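Local coordinates for protein rhodopsin (Rubrobacter xylanophilus, PDB 6KFQ) that binds retinal within a seven-helix membrane bundle and is a thermostable light-driven microbial rhodopsin that pumps protons, at residues L86-F100 with L144-R156. Residues are numbered along the deposited sequence; the frame is centred on the assembly and turned at random.
With MPG ([(Z)-octadec-9-enyl] (2R)-2,3-bis(oxidanyl)propanoate), chain O; MPG ([(Z)-octadec-9-enyl] (2R)-2,3-bis(oxidanyl)propanoate), chain F; SO4 (sulfate ion), chain S.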
ATOM      1  N   LEU A  86      -6.827   7.923  -1.503  1.00 22.74           N
ATOM      2  CA  LEU A  86      -6.568   8.835  -2.607  1.00 23.15           C
ATOM      3  C   LEU A  86      -7.859   9.202  -3.323  1.00 23.71           C
ATOM      4  O   LEU A  86      -8.044  10.358  -3.718  1.00 24.42           O
ATOM      5  CB  LEU A  86      -5.567   8.218  -3.589  1.00 19.98           C
ATOM      6  CG  LEU A  86      -4.122   8.039  -3.130  1.00 22.93           C
ATOM      7  CD1 LEU A  86      -3.291   7.332  -4.208  1.00 22.42           C
ATOM      8  CD2 LEU A  86      -3.492   9.368  -2.743  1.00 27.11           C
ATOM      9  N   CYS A  87      -8.766   8.234  -3.490  1.00 25.34           N
ATOM     10  CA  CYS A  87     -10.058   8.524  -4.113  1.00 25.48           C
ATOM     11  C   CYS A  87     -10.860   9.533  -3.296  1.00 26.97           C
ATOM     12  O   CYS A  87     -11.487  10.439  -3.857  1.00 27.98           O
ATOM     13  CB  CYS A  87     -10.862   7.238  -4.287  1.00 24.79           C
ATOM     14  SG  CYS A  87     -10.230   6.110  -5.558  1.00 28.16           S
ATOM     15  N   LEU A  88     -10.883   9.372  -1.970  1.00 29.41           N
ATOM     16  CA  LEU A  88     -11.682  10.262  -1.134  1.00 32.52           C
ATOM     17  C   LEU A  88     -11.103  11.674  -1.095  1.00 31.93           C
ATOM     18  O   LEU A  88     -11.855  12.641  -0.938  1.00 34.36           O
ATOM     19  CB  LEU A  88     -11.800   9.681   0.274  1.00 35.66           C
ATOM     20  CG  LEU A  88     -12.439   8.294   0.321  1.00 37.27           C
ATOM     21  CD1 LEU A  88     -12.396   7.727   1.733  1.00 39.07           C
ATOM     22  CD2 LEU A  88     -13.868   8.351  -0.188  1.00 43.17           C
ATOM     23  N   LEU A  89      -9.782  11.815  -1.227  1.00 32.17           N
ATOM     24  CA  LEU A  89      -9.191  13.140  -1.406  1.00 30.78           C
ATOM     25  C   LEU A  89      -9.636  13.776  -2.718  1.00 34.06           C
ATOM     26  O   LEU A  89     -10.070  14.934  -2.739  1.00 38.86           O
ATOM     27  CB  LEU A  89      -7.668  13.058  -1.380  1.00 29.33           C
ATOM     28  CG  LEU A  89      -6.960  12.840  -0.047  1.00 34.50           C
ATOM     29  CD1 LEU A  89      -5.457  12.805  -0.298  1.00 31.92           C
ATOM     30  CD2 LEU A  89      -7.315  13.934   0.960  1.00 37.51           C
ATOM     31  N   ALA A  90      -9.527  13.029  -3.827  1.00 26.81           N
ATOM     32  CA  ALA A  90      -9.666  13.595  -5.170  1.00 29.09           C
ATOM     33  C   ALA A  90     -11.121  13.811  -5.580  1.00 27.60           C
ATOM     34  O   ALA A  90     -11.428  14.786  -6.276  1.00 30.97           O
ATOM     35  CB  ALA A  90      -8.982  12.686  -6.201  1.00 22.85           C
ATOM     36  N   LEU A  91     -12.024  12.921  -5.182  1.00 40.75           N
ATOM     37  CA  LEU A  91     -13.390  12.939  -5.688  1.00 40.92           C
ATOM     38  C   LEU A  91     -14.321  13.689  -4.742  1.00 45.24           C
ATOM     39  O   LEU A  91     -14.411  13.364  -3.552  1.00 46.40           O
ATOM     40  CB  LEU A  91     -13.892  11.509  -5.912  1.00 40.73           C
ATOM     41  CG  LEU A  91     -13.045  10.633  -6.840  1.00 37.06           C
ATOM     42  CD1 LEU A  91     -13.372   9.150  -6.632  1.00 36.97           C
ATOM     43  CD2 LEU A  91     -13.229  11.013  -8.303  1.00 36.99           C
ATOM     44  N   ALA A  92     -15.026  14.687  -5.287  1.00 49.27           N
ATOM     45  CA  ALA A  92     -15.900  15.522  -4.470  1.00 57.16           C
ATOM     46  C   ALA A  92     -17.138  14.769  -4.001  1.00 62.73           C
ATOM     47  O   ALA A  92     -17.704  15.103  -2.953  1.00 66.23           O
ATOM     48  CB  ALA A  92     -16.301  16.773  -5.251  1.00 57.44           C
ATOM     49  N   ASP A  93     -17.580  13.763  -4.754  1.00 61.80           N
ATOM     50  CA  ASP A  93     -18.705  12.919  -4.356  1.00 67.49           C
ATOM     51  C   ASP A  93     -18.412  11.500  -4.807  1.00 63.14           C
ATOM     52  O   ASP A  93     -18.762  11.103  -5.928  1.00 62.31           O
ATOM     53  CB  ASP A  93     -20.026  13.412  -4.949  1.00 78.29           C
ATOM     54  CG  ASP A  93     -21.235  12.739  -4.322  1.00 86.99           C
ATOM     55  OD1 ASP A  93     -22.370  13.012  -4.765  1.00 93.53           O
ATOM     56  OD2 ASP A  93     -21.050  11.951  -3.369  1.00 88.61           O
ATOM     57  N   PRO A  94     -17.767  10.695  -3.958  1.00 59.12           N
ATOM     58  CA  PRO A  94     -17.411   9.325  -4.364  1.00 55.75           C
ATOM     59  C   PRO A  94     -18.613   8.423  -4.595  1.00 57.62           C
ATOM     60  O   PRO A  94     -18.479   7.410  -5.293  1.00 55.60           O
ATOM     61  CB  PRO A  94     -16.551   8.822  -3.195  1.00 53.24           C
ATOM     62  CG  PRO A  94     -16.151  10.068  -2.434  1.00 55.62           C
ATOM     63  CD  PRO A  94     -17.277  11.022  -2.610  1.00 58.48           C
ATOM     64  N   ARG A  95     -19.784   8.763  -4.050  1.00 62.07           N
ATOM     65  CA  ARG A  95     -20.959   7.918  -4.235  1.00 63.33           C
ATOM     66  C   ARG A  95     -21.376   7.837  -5.699  1.00 62.21           C
ATOM     67  O   ARG A  95     -22.018   6.861  -6.103  1.00 61.98           O
ATOM     68  CB  ARG A  95     -22.116   8.435  -3.380  1.00 69.40           C
ATOM     69  N   ARG A  96     -21.026   8.837  -6.506  1.00 60.15           N
ATOM     70  CA  ARG A  96     -21.308   8.800  -7.936  1.00 61.84           C
ATOM     71  C   ARG A  96     -20.168   8.201  -8.753  1.00 55.14           C
ATOM     72  O   ARG A  96     -20.280   8.121  -9.981  1.00 55.02           O
ATOM     73  CB  ARG A  96     -21.621  10.210  -8.455  1.00 67.31           C
ATOM     74  CG  ARG A  96     -20.395  11.081  -8.667  1.00 65.79           C
ATOM     75  N   ASN A  97     -19.083   7.773  -8.109  1.00 51.42           N
ATOM     76  CA  ASN A  97     -17.917   7.234  -8.798  1.00 46.99           C
ATOM     77  C   ASN A  97     -17.692   5.762  -8.478  1.00 51.60           C
ATOM     78  O   ASN A  97     -16.548   5.305  -8.431  1.00 45.30           O
ATOM     79  CB  ASN A  97     -16.662   8.031  -8.440  1.00 44.03           C
ATOM     80  CG  ASN A  97     -16.814   9.510  -8.707  1.00 50.19           C
ATOM     81  OD1 ASN A  97     -16.684  10.327  -7.798  1.00 46.43           O
ATOM     82  ND2 ASN A  97     -17.085   9.864  -9.959  1.00 46.34           N
ATOM     83  N   VAL A  98     -18.768   5.009  -8.246  1.00 43.56           N
ATOM     84  CA  VAL A  98     -18.621   3.614  -7.837  1.00 46.94           C
ATOM     85  C   VAL A  98     -17.876   2.817  -8.900  1.00 45.58           C
ATOM     86  O   VAL A  98     -16.955   2.051  -8.593  1.00 42.75           O
ATOM     87  CB  VAL A  98     -19.995   2.997  -7.527  1.00 52.09           C
ATOM     88  CG1 VAL A  98     -19.861   1.488  -7.355  1.00 51.42           C
ATOM     89  CG2 VAL A  98     -20.573   3.629  -6.272  1.00 55.09           C
ATOM     90  N   THR A  99     -18.253   2.996 -10.171  1.00 44.99           N
ATOM     91  CA  THR A  99     -17.629   2.226 -11.246  1.00 42.60           C
ATOM     92  C   THR A  99     -16.123   2.460 -11.296  1.00 38.71           C
ATOM     93  O   THR A  99     -15.339   1.511 -11.424  1.00 35.48           O
ATOM     94  CB  THR A  99     -18.279   2.568 -12.588  1.00 46.67           C
ATOM     95  OG1 THR A  99     -19.664   2.209 -12.547  1.00 46.39           O
ATOM     96  CG2 THR A  99     -17.606   1.800 -13.726  1.00 46.45           C
ATOM     97  N   PHE A 100     -15.692   3.719 -11.190  1.00 32.67           N
ATOM     98  CA  PHE A 100     -14.259   3.985 -11.182  1.00 30.95           C
ATOM     99  C   PHE A 100     -13.590   3.354  -9.966  1.00 30.10           C
ATOM    100  O   PHE A 100     -12.551   2.693 -10.088  1.00 27.30           O
ATOM    101  CB  PHE A 100     -13.983   5.490 -11.215  1.00 29.92           C
ATOM    102  CG  PHE A 100     -12.534   5.821 -11.028  1.00 30.03           C
ATOM    103  CD1 PHE A 100     -11.659   5.783 -12.100  1.00 29.53           C
ATOM    104  CD2 PHE A 100     -12.036   6.127  -9.772  1.00 29.35           C
ATOM    105  CE1 PHE A 100     -10.319   6.061 -11.930  1.00 28.22           C
ATOM    106  CE2 PHE A 100     -10.681   6.401  -9.584  1.00 29.85           C
ATOM    107  CZ  PHE A 100      -9.824   6.378 -10.659  1.00 30.08           C
ATOM    108  N   LEU A 144      -5.241   4.647 -14.099  1.00 24.97           N
ATOM    109  CA  LEU A 144      -6.467   5.226 -13.564  1.00 26.36           C
ATOM    110  C   LEU A 144      -6.136   6.349 -12.599  1.00 30.18           C
ATOM    111  O   LEU A 144      -6.800   7.394 -12.586  1.00 30.32           O
ATOM    112  CB  LEU A 144      -7.308   4.151 -12.878  1.00 26.77           C
ATOM    113  CG  LEU A 144      -7.931   3.170 -13.880  1.00 30.77           C
ATOM    114  CD1 LEU A 144      -8.809   2.159 -13.164  1.00 32.06           C
ATOM    115  CD2 LEU A 144      -8.729   3.919 -14.912  1.00 34.20           C
ATOM    116  N   LEU A 145      -5.082   6.164 -11.810  1.00 25.92           N
ATOM    117  CA  LEU A 145      -4.665   7.204 -10.878  1.00 27.53           C
ATOM    118  C   LEU A 145      -4.269   8.475 -11.619  1.00 32.56           C
ATOM    119  O   LEU A 145      -4.665   9.583 -11.234  1.00 34.72           O
ATOM    120  CB  LEU A 145      -3.509   6.681 -10.023  1.00 31.46           C
ATOM    121  CG  LEU A 145      -2.912   7.644  -8.996  1.00 41.95           C
ATOM    122  CD1 LEU A 145      -3.947   8.048  -7.955  1.00 44.38           C
ATOM    123  CD2 LEU A 145      -1.693   7.014  -8.336  1.00 43.14           C
ATOM    124  N   VAL A 146      -3.491   8.337 -12.691  1.00 27.80           N
ATOM    125  CA  VAL A 146      -2.943   9.516 -13.352  1.00 30.48           C
ATOM    126  C   VAL A 146      -3.981  10.166 -14.258  1.00 36.71           C
ATOM    127  O   VAL A 146      -4.127  11.393 -14.271  1.00 40.61           O
ATOM    128  CB  VAL A 146      -1.664   9.146 -14.124  1.00 35.41           C
ATOM    129  CG1 VAL A 146      -1.263  10.270 -15.064  1.00 41.61           C
ATOM    130  CG2 VAL A 146      -0.534   8.831 -13.153  1.00 37.06           C
ATOM    131  N   SER A 147      -4.726   9.362 -15.019  1.00 32.02           N
ATOM    132  CA  SER A 147      -5.632   9.924 -16.016  1.00 33.73           C
ATOM    133  C   SER A 147      -6.917  10.470 -15.406  1.00 35.71           C
ATOM    134  O   SER A 147      -7.514  11.394 -15.963  1.00 43.74           O
ATOM    135  CB  SER A 147      -5.975   8.865 -17.066  1.00 33.18           C
ATOM    136  OG  SER A 147      -6.721   7.812 -16.479  1.00 34.85           O
ATOM    137  N   ARG A 148      -7.368   9.916 -14.284  1.00 33.25           N
ATOM    138  CA  ARG A 148      -8.639  10.315 -13.687  1.00 32.33           C
ATOM    139  C   ARG A 148      -8.479  11.127 -12.411  1.00 33.59           C
ATOM    140  O   ARG A 148      -9.041  12.220 -12.299  1.00 34.31           O
ATOM    141  CB  ARG A 148      -9.488   9.074 -13.398  1.00 31.77           C
ATOM    142  CG  ARG A 148     -10.818   9.362 -12.729  1.00 33.94           C
ATOM    143  CD  ARG A 148     -11.772  10.088 -13.665  1.00 41.12           C
ATOM    144  NE  ARG A 148     -13.038  10.362 -13.000  1.00 45.49           N
ATOM    145  CZ  ARG A 148     -14.084   9.549 -13.030  1.00 47.76           C
ATOM    146  NH1 ARG A 148     -14.026   8.413 -13.715  1.00 48.66           N
ATOM    147  NH2 ARG A 148     -15.193   9.879 -12.386  1.00 51.36           N
ATOM    148  N   LEU A 149      -7.725  10.625 -11.431  1.00 31.90           N
ATOM    149  CA  LEU A 149      -7.747  11.270 -10.119  1.00 29.99           C
ATOM    150  C   LEU A 149      -6.981  12.584 -10.102  1.00 32.14           C
ATOM    151  O   LEU A 149      -7.366  13.501  -9.367  1.00 35.33           O
ATOM    152  CB  LEU A 149      -7.212  10.322  -9.048  1.00 28.83           C
ATOM    153  CG  LEU A 149      -8.133   9.156  -8.693  1.00 30.55           C
ATOM    154  CD1 LEU A 149      -7.576   8.375  -7.513  1.00 30.06           C
ATOM    155  CD2 LEU A 149      -9.540   9.656  -8.410  1.00 32.00           C
ATOM    156  N   PHE A 150      -5.898  12.710 -10.879  1.00 34.13           N
ATOM    157  CA  PHE A 150      -5.210  14.000 -10.929  1.00 35.14           C
ATOM    158  C   PHE A 150      -6.127  15.076 -11.488  1.00 36.62           C
ATOM    159  O   PHE A 150      -6.106  16.224 -11.029  1.00 34.20           O
ATOM    160  CB  PHE A 150      -3.932  13.901 -11.764  1.00 39.28           C
ATOM    161  CG  PHE A 150      -2.719  13.480 -10.974  1.00 38.55           C
ATOM    162  CD1 PHE A 150      -2.427  12.139 -10.798  1.00 35.94           C
ATOM    163  CD2 PHE A 150      -1.876  14.430 -10.405  1.00 41.00           C
ATOM    164  CE1 PHE A 150      -1.313  11.738 -10.069  1.00 33.99           C
ATOM    165  CE2 PHE A 150      -0.756  14.040  -9.677  1.00 38.30           C
ATOM    166  CZ  PHE A 150      -0.474  12.691  -9.510  1.00 37.76           C
ATOM    167  N   ALA A 151      -6.942  14.722 -12.480  1.00 34.95           N
ATOM    168  CA  ALA A 151      -7.882  15.689 -13.029  1.00 38.66           C
ATOM    169  C   ALA A 151      -8.975  16.024 -12.024  1.00 36.83           C
ATOM    170  O   ALA A 151      -9.348  17.192 -11.870  1.00 37.26           O
ATOM    171  CB  ALA A 151      -8.484  15.154 -14.329  1.00 40.72           C
ATOM    172  N   GLU A 152      -9.503  15.010 -11.335  1.00 35.02           N
ATOM    173  CA  GLU A 152     -10.523  15.255 -10.323  1.00 33.80           C
ATOM    174  C   GLU A 152      -9.993  16.149  -9.211  1.00 32.66           C
ATOM    175  O   GLU A 152     -10.662  17.102  -8.798  1.00 34.50           O
ATOM    176  CB  GLU A 152     -11.012  13.929  -9.751  1.00 33.77           C
ATOM    177  CG  GLU A 152     -11.755  13.065 -10.769  1.00 34.21           C
ATOM    178  CD  GLU A 152     -13.230  13.394 -10.832  1.00 40.15           C
ATOM    179  OE1 GLU A 152     -13.668  14.311 -10.102  1.00 41.19           O
ATOM    180  OE2 GLU A 152     -13.952  12.725 -11.607  1.00 40.50           O
ATOM    181  N   ALA A 153      -8.783  15.860  -8.724  1.00 32.02           N
ATOM    182  CA  ALA A 153      -8.239  16.615  -7.599  1.00 36.79           C
ATOM    183  C   ALA A 153      -7.980  18.073  -7.955  1.00 42.87           C
ATOM    184  O   ALA A 153      -7.963  18.935  -7.065  1.00 45.10           O
ATOM    185  CB  ALA A 153      -6.952  15.953  -7.105  1.00 35.84           C
ATOM    186  N   SER A 154      -7.765  18.373  -9.236  1.00 43.73           N
ATOM    187  CA  SER A 154      -7.525  19.753  -9.628  1.00 43.73           C
ATOM    188  C   SER A 154      -8.771  20.620  -9.493  1.00 43.76           C
ATOM    189  O   SER A 154      -8.654  21.846  -9.551  1.00 45.56           O
ATOM    190  CB  SER A 154      -7.005  19.799 -11.062  1.00 49.14           C
ATOM    191  OG  SER A 154      -7.978  19.287 -11.953  1.00 54.40           O
ATOM    192  N   ARG A 155      -9.948  20.015  -9.318  1.00 43.35           N
ATOM    193  CA  ARG A 155     -11.182  20.752  -9.073  1.00 49.54           C
ATOM    194  C   ARG A 155     -11.478  20.929  -7.591  1.00 46.90           C
ATOM    195  O   ARG A 155     -12.452  21.598  -7.239  1.00 49.05           O
ATOM    196  CB  ARG A 155     -12.368  20.040  -9.737  1.00 54.51           C
ATOM    197  CG  ARG A 155     -12.284  19.955 -11.247  1.00 62.08           C
ATOM    198  CD  ARG A 155     -13.610  19.495 -11.843  1.00 69.72           C
ATOM    199  NE  ARG A 155     -14.049  18.224 -11.270  1.00 73.97           N
ATOM    200  CZ  ARG A 155     -15.130  17.557 -11.663  1.00 77.76           C
ATOM    201  NH1 ARG A 155     -15.892  18.035 -12.639  1.00 78.93           N
ATOM    202  NH2 ARG A 155     -15.449  16.407 -11.081  1.00 78.33           N
ATOM    203  N   ARG A 156     -10.685  20.321  -6.724  1.00 45.16           N
ATOM    204  CA  ARG A 156     -10.849  20.478  -5.292  1.00 43.55           C
ATOM    205  C   ARG A 156     -10.167  21.765  -4.845  1.00 44.50           C
ATOM    206  O   ARG A 156      -9.584  22.495  -5.650  1.00 44.71           O
ATOM    207  CB  ARG A 156     -10.290  19.257  -4.575  1.00 43.39           C
ATOM    208  CG  ARG A 156     -10.937  17.962  -5.037  1.00 46.28           C
ATOM    209  CD  ARG A 156     -12.252  17.740  -4.330  1.00 50.25           C
ATOM    210  NE  ARG A 156     -12.158  16.615  -3.408  1.00 51.80           N
ATOM    211  CZ  ARG A 156     -12.894  16.477  -2.311  1.00 49.39           C
ATOM    212  NH1 ARG A 156     -13.787  17.409  -1.978  1.00 52.61           N
ATOM    213  NH2 ARG A 156     -12.732  15.406  -1.545  1.00 39.34           N
TER
HETATM  214  C2  MPG O 314     -24.137  -4.423 -11.801  1.00 69.40           C
HETATM  215  C3  MPG O 314     -24.270  -3.283 -12.780  1.00 72.28           C
HETATM  216  C4  MPG O 314     -23.339  -2.125 -12.501  1.00 74.35           C
HETATM  217  C5  MPG O 314     -21.867  -2.436 -12.665  1.00 74.58           C
HETATM  218  C6  MPG O 314     -20.985  -1.208 -12.720  1.00 74.20           C
HETATM  219  C7  MPG O 314     -19.499  -1.488 -12.916  1.00 72.89           C
HETATM  220  C8  MPG O 314     -18.831  -2.155 -11.753  1.00 70.13           C
HETATM  221  C9  MPG O 314     -17.361  -2.362 -11.954  1.00 68.63           C
HETATM  222  C10 MPG O 314     -16.786  -3.534 -12.023  1.00 67.74           C
HETATM  223  C11 MPG O 314     -15.333  -3.836 -12.220  1.00 65.97           C
HETATM  224  C12 MPG O 314     -14.784  -4.777 -11.191  1.00 63.79           C
HETATM  225  C13 MPG O 314     -15.607  -6.044 -11.015  1.00 61.27           C
HETATM  226  C14 MPG O 314     -15.038  -7.038 -10.033  1.00 58.89           C
HETATM  227  C15 MPG O 314     -13.803  -7.755 -10.518  1.00 59.13           C
HETATM  228  C16 MPG O 314     -13.208  -8.702  -9.503  1.00 60.38           C
HETATM  229  C17 MPG O 314     -11.975  -9.445  -9.959  1.00 60.38           C
HETATM  230  C18 MPG O 314     -11.345 -10.285  -8.873  1.00 59.40           C
HETATM  231  C1  MPG O 314     -24.568  -4.078 -10.407  1.00 67.62           C
HETATM  232  C4  MPG F 305       0.770  13.256 -13.424  1.00 61.37           C
HETATM  233  C5  MPG F 305       1.941  13.294 -12.471  1.00 62.12           C
HETATM  234  C6  MPG F 305       2.784  12.040 -12.476  1.00 61.98           C
HETATM  235  C7  MPG F 305       3.936  12.047 -11.477  1.00 61.85           C
HETATM  236  C8  MPG F 305       4.841  10.859 -11.597  1.00 61.55           C
HETATM  237  C9  MPG F 305       5.950  10.825 -10.591  1.00 59.97           C
HETATM  238  C10 MPG F 305       6.930   9.957 -10.626  1.00 59.22           C
HETATM  239  C11 MPG F 305       7.070   8.918 -11.695  1.00 59.49           C
HETATM  240  C12 MPG F 305       8.395   8.221 -11.704  1.00 59.35           C
HETATM  241  C13 MPG F 305       8.616   7.222 -10.580  1.00 59.31           C
HETATM  242  C14 MPG F 305       9.972   6.560 -10.642  1.00 58.29           C
HETATM  243  C15 MPG F 305      10.198   5.431  -9.664  1.00 54.33           C
HETATM  244  C16 MPG F 305      11.573   4.819  -9.780  1.00 52.83           C
HETATM  245  C17 MPG F 305      11.839   3.577  -8.972  1.00 52.90           C
HETATM  246  C18 MPG F 305      13.220   3.006  -9.194  1.00 52.59           C
HETATM  247  S   SO4 S 318     -17.475   6.834 -12.706  1.00 43.44           S
HETATM  248  O1  SO4 S 318     -16.361   6.690 -13.635  1.00 40.75           O
HETATM  249  O2  SO4 S 318     -17.430   5.817 -11.664  1.00 42.98           O
HETATM  250  O3  SO4 S 318     -17.401   8.163 -12.102  1.00 47.09           O
HETATM  251  O4  SO4 S 318     -18.750   6.710 -13.414  1.00 47.24           O
HETATM  252  O   HOH W   1     -15.860  14.188  -7.918  1.00 48.23           O
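On one face of the F100 ring, CG of R148 makes a CH-pi contact 3.8 Å from the ring centroid, displaced toward the CE1 rim. L144 CB and L149 CD2 meet the ring obliquely. R148 CG is anti to the backbone N (chi1 178°), and a bend at chi2 carries the guanidinium on past the ring toward the F100 backbone. The guanidinium plane stands 49° from the ring, and one of its faces lies over F100 CG. At its edge, NE gives a salt bridge to E152 OE2 at 2.9 Å, on the anti lone pair, and NH2 reaches the same oxygen. NH1 donates to sulfate O1 and NH2 to sulfate O3, both nearly straight; this sulfate ion probably came in with the crystallisation solution. F100 N donates to sulfate O2. R155 NH2 holds the other oxygen, E152 OE1, from above the carboxylate plane, and a water links this oxygen to A92 N.

The guanidinium of R156 has L91 O and A92 CA over one face and L88 O at its edge. NE donates to L89 O at 2.8 Å, and NH2 makes weak bonds to L88 O and L89 O. L88 O and L89 O belong to the last turn of helix 70-90 of this seven-helix microbial rhodopsin. Residues 144-153 pack beside 86-90, with axes 9.1 Å apart at closest and 40° from parallel. L149 is the knob in a hole of L86, C87, A90 and F100. Its CD2 lies 3.6 Å from F100 CE2, and its CD1 faces C87 SG. A lysine in place of R156 has one amine for two carbonyls and would probably leave L88 O or L89 O without a donor. A90 CB meets A153 CB at 4.0 Å, and L91 CD2 rests on E152 CD at 3.5 Å.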